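Local coordinates for lipase-esterase related protein (Clostridium acetobutylicum, PDB 3E0X) that is of unknown function but probably acts as a hydrolase of the alpha/beta hydrolase fold, with ortho-xylene bound in its pocket in this crystal, at residues 117-125 and 175-184. Residues are numbered along the deposited sequence; the frame is centred on the assembly and turned at random.
Sequences GGARFDKLD and CKLIDLVDNL
The Ala-119 methyl packs among Leu-180, Val-181 and Leu-184, with Leu-184 CD1 3.8 Å from Ala-119 CB. Farther along, the Phe-121 ring turns an edge to the last turn of helix 165-177 and the residue that follows it: Ile-178 CG2 and the carbonyl oxygen of Cys-175 both lie near the ring plane, the oxygen 3.3 Å from Phe-121 CD2. Cys-175 SG approaches the same ring obliquely, 4.8 Å from its centroid, in a sulfur-aromatic contact. Between these apolar groups the backbones are joined by a nearly straight hydrogen bond from Leu-180 N to Ala-119 O (2.8 Å, 169°), and water 2 accepts from Phe-121 N within hydrogen-bonding distance of the Cys-175 and Ile-178 carbonyl oxygens. At the polar edge, Arg-120, its CG anti to the backbone N (chi1 177°), runs beside the Asp-179 carboxylate. Val-181 CG2 lies over one guanidinium face, offset from its centre, while Arg-120 NE forms a salt bridge with Asp-122 OD1. Water 1 connects Arg-120 NH1 to Asp-179 OD2; Asp-179 OD1 accepts from Val-181 N, closing an Asx turn. The contact thus joins the loop after strand 109-115 to the end of the helical insertion preceding strand 191-196, consistent with the cap of many alpha/beta hydrolases, with Cys-175 close to the ortho-xylene pocket.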
loop_
_atom_site.group_PDB
_atom_site.type_symbol
_atom_site.label_atom_id
_atom_site.label_comp_id
_atom_site.label_asym_id
_atom_site.label_seq_id
_atom_site.Cartn_x
_atom_site.Cartn_y
_atom_site.Cartn_z
ATOM N N GLY A 117 -5.395 2.142 3.700
ATOM C CA GLY A 117 -5.362 2.991 2.523
ATOM C C GLY A 117 -6.608 3.822 2.322
ATOM O O GLY A 117 -7.281 4.276 3.266
ATOM N N GLY A 118 -6.904 4.044 1.058
ATOM C CA GLY A 118 -8.008 4.909 0.689
ATOM C C GLY A 118 -7.945 5.228 -0.795
ATOM O O GLY A 118 -6.930 4.970 -1.457
ATOM N N ALA A 119 -9.041 5.787 -1.299
ATOM C CA ALA A 119 -9.101 6.284 -2.658
ATOM C C ALA A 119 -9.011 7.811 -2.713
ATOM O O ALA A 119 -8.925 8.390 -3.778
ATOM C CB ALA A 119 -10.402 5.832 -3.315
ATOM N N ARG A 120 -9.087 8.443 -1.554
ATOM C CA ARG A 120 -9.060 9.905 -1.400
ATOM C C ARG A 120 -8.738 10.123 0.065
ATOM O O ARG A 120 -9.194 9.371 0.930
ATOM C CB ARG A 120 -10.432 10.507 -1.785
ATOM C CG ARG A 120 -10.606 12.027 -1.618
ATOM C CD ARG A 120 -12.068 12.431 -1.858
ATOM N NE ARG A 120 -12.971 11.942 -0.821
ATOM C CZ ARG A 120 -14.250 11.622 -1.012
ATOM N NH1 ARG A 120 -14.812 11.758 -2.202
ATOM N NH2 ARG A 120 -14.975 11.166 0.001
ATOM N N PHE A 121 -7.929 11.138 0.336
ATOM C CA PHE A 121 -7.456 11.394 1.691
ATOM C C PHE A 121 -7.774 12.836 2.061
ATOM O O PHE A 121 -6.883 13.605 2.429
ATOM C CB PHE A 121 -5.953 11.097 1.792
ATOM C CG PHE A 121 -5.596 9.688 1.377
ATOM C CD1 PHE A 121 -5.698 8.621 2.273
ATOM C CD2 PHE A 121 -5.195 9.431 0.074
ATOM C CE1 PHE A 121 -5.388 7.313 1.867
ATOM C CE2 PHE A 121 -4.876 8.117 -0.336
ATOM C CZ PHE A 121 -4.961 7.059 0.567
ATOM N N ASP A 122 -9.055 13.188 1.995
ATOM C CA ASP A 122 -9.482 14.589 2.098
ATOM C C ASP A 122 -9.490 15.168 3.500
ATOM O O ASP A 122 -9.676 16.370 3.652
ATOM C CB ASP A 122 -10.854 14.757 1.435
ATOM C CG ASP A 122 -11.886 13.822 2.010
ATOM O OD1 ASP A 122 -11.702 12.608 1.876
ATOM O OD2 ASP A 122 -12.876 14.282 2.623
ATOM N N LYS A 123 -9.290 14.326 4.510
ATOM C CA LYS A 123 -9.334 14.794 5.886
ATOM C C LYS A 123 -7.968 14.769 6.588
ATOM O O LYS A 123 -7.893 14.936 7.806
ATOM C CB LYS A 123 -10.398 14.048 6.690
ATOM C CG LYS A 123 -11.809 14.321 6.210
ATOM C CD LYS A 123 -12.827 13.873 7.203
ATOM C CE LYS A 123 -14.232 14.045 6.609
ATOM N NZ LYS A 123 -15.258 13.426 7.495
ATOM N N LEU A 124 -6.901 14.614 5.814
ATOM C CA LEU A 124 -5.557 14.666 6.383
ATOM C C LEU A 124 -5.402 15.908 7.251
ATOM O O LEU A 124 -5.806 17.006 6.871
ATOM C CB LEU A 124 -4.507 14.662 5.281
ATOM C CG LEU A 124 -4.283 13.318 4.568
ATOM C CD1 LEU A 124 -3.507 13.487 3.266
ATOM C CD2 LEU A 124 -3.588 12.281 5.461
ATOM N N ASP A 125 -4.783 15.719 8.416
ATOM C CA ASP A 125 -4.699 16.793 9.405
ATOM C C ASP A 125 -4.177 18.091 8.770
ATOM O O ASP A 125 -3.117 18.112 8.119
ATOM C CB ASP A 125 -3.770 16.365 10.554
ATOM C CG ASP A 125 -3.713 17.399 11.652
ATOM O OD1 ASP A 125 -4.587 17.360 12.557
ATOM O OD2 ASP A 125 -2.786 18.251 11.632
ATOM N N CYS A 175 -0.720 11.985 -1.998
ATOM C CA CYS A 175 -1.933 11.484 -1.336
ATOM C C CYS A 175 -2.997 12.548 -1.176
ATOM O O CYS A 175 -4.188 12.270 -1.357
ATOM C CB CYS A 175 -1.598 10.891 0.026
ATOM S SG CYS A 175 -0.741 9.302 -0.096
ATOM N N LYS A 176 -2.583 13.774 -0.854
ATOM C CA LYS A 176 -3.558 14.841 -0.705
ATOM C C LYS A 176 -4.221 15.182 -2.060
ATOM O O LYS A 176 -5.376 15.623 -2.091
ATOM C CB LYS A 176 -2.929 16.080 -0.067
ATOM C CG LYS A 176 -3.923 17.214 0.042
ATOM C CD LYS A 176 -3.528 18.310 0.995
ATOM C CE LYS A 176 -4.609 19.393 0.906
ATOM N NZ LYS A 176 -4.099 20.775 1.045
ATOM N N LEU A 177 -3.514 14.953 -3.168
ATOM C CA LEU A 177 -4.043 15.261 -4.489
ATOM C C LEU A 177 -4.973 14.179 -5.044
ATOM O O LEU A 177 -5.885 14.523 -5.783
ATOM C CB LEU A 177 -2.906 15.469 -5.475
ATOM C CG LEU A 177 -2.039 16.718 -5.277
ATOM C CD1 LEU A 177 -0.827 16.676 -6.226
ATOM C CD2 LEU A 177 -2.828 18.011 -5.434
ATOM N N ILE A 178 -4.753 12.902 -4.719
ATOM C CA ILE A 178 -5.496 11.811 -5.393
ATOM C C ILE A 178 -6.985 11.755 -5.028
ATOM O O ILE A 178 -7.369 11.954 -3.868
ATOM C CB ILE A 178 -4.834 10.434 -5.147
ATOM C CG1 ILE A 178 -5.386 9.370 -6.112
ATOM C CG2 ILE A 178 -4.960 9.995 -3.664
ATOM C CD1 ILE A 178 -5.171 9.657 -7.637
ATOM N N ASP A 179 -7.828 11.496 -6.030
ATOM C CA ASP A 179 -9.231 11.260 -5.744
ATOM C C ASP A 179 -9.782 10.289 -6.769
ATOM O O ASP A 179 -10.219 10.701 -7.858
ATOM C CB ASP A 179 -9.997 12.583 -5.771
ATOM C CG ASP A 179 -11.445 12.432 -5.337
ATOM O OD1 ASP A 179 -11.918 11.272 -5.207
ATOM O OD2 ASP A 179 -12.087 13.493 -5.107
ATOM N N LEU A 180 -9.744 9.004 -6.423
ATOM C CA LEU A 180 -10.275 7.959 -7.308
ATOM C C LEU A 180 -11.698 7.560 -6.950
ATOM O O LEU A 180 -12.213 6.585 -7.489
ATOM C CB LEU A 180 -9.407 6.694 -7.244
ATOM C CG LEU A 180 -7.959 6.872 -7.694
ATOM C CD1 LEU A 180 -7.074 5.731 -7.180
ATOM C CD2 LEU A 180 -7.880 7.020 -9.198
ATOM N N VAL A 181 -12.326 8.273 -6.021
ATOM C CA VAL A 181 -13.578 7.778 -5.462
ATOM C C VAL A 181 -14.662 7.537 -6.520
ATOM O O VAL A 181 -15.347 6.501 -6.490
ATOM C CB VAL A 181 -14.085 8.666 -4.311
ATOM C CG1 VAL A 181 -15.521 8.269 -3.905
ATOM C CG2 VAL A 181 -13.174 8.509 -3.132
ATOM N N ASP A 182 -14.817 8.482 -7.443
ATOM C CA ASP A 182 -15.928 8.383 -8.397
ATOM C C ASP A 182 -15.650 7.359 -9.500
ATOM O O ASP A 182 -16.484 7.135 -10.381
ATOM C CB ASP A 182 -16.349 9.769 -8.920
ATOM C CG ASP A 182 -15.323 10.426 -9.819
ATOM O OD1 ASP A 182 -14.292 9.818 -10.175
ATOM O OD2 ASP A 182 -15.552 11.615 -10.181
ATOM N N ASN A 183 -14.482 6.715 -9.443
ATOM C CA ASN A 183 -14.174 5.617 -10.362
ATOM C C ASN A 183 -14.236 4.241 -9.715
ATOM O O ASN A 183 -14.160 3.223 -10.417
ATOM C CB ASN A 183 -12.821 5.818 -11.029
ATOM C CG ASN A 183 -12.890 6.770 -12.188
ATOM O OD1 ASN A 183 -12.189 7.771 -12.211
ATOM N ND2 ASN A 183 -13.777 6.486 -13.145
ATOM N N LEU A 184 -14.371 4.203 -8.390
ATOM C CA LEU A 184 -14.388 2.915 -7.676
ATOM C C LEU A 184 -15.484 1.993 -8.185
ATOM O O LEU A 184 -15.290 0.781 -8.270
ATOM C CB LEU A 184 -14.540 3.112 -6.166
ATOM C CG LEU A 184 -13.363 3.765 -5.417
ATOM C CD1 LEU A 184 -13.749 4.053 -3.972
ATOM C CD2 LEU A 184 -12.094 2.910 -5.551
HETATM O O HOH W 1 -14.504 13.718 -4.309
HETATM O O HOH W 2 -6.853 12.944 -1.476
#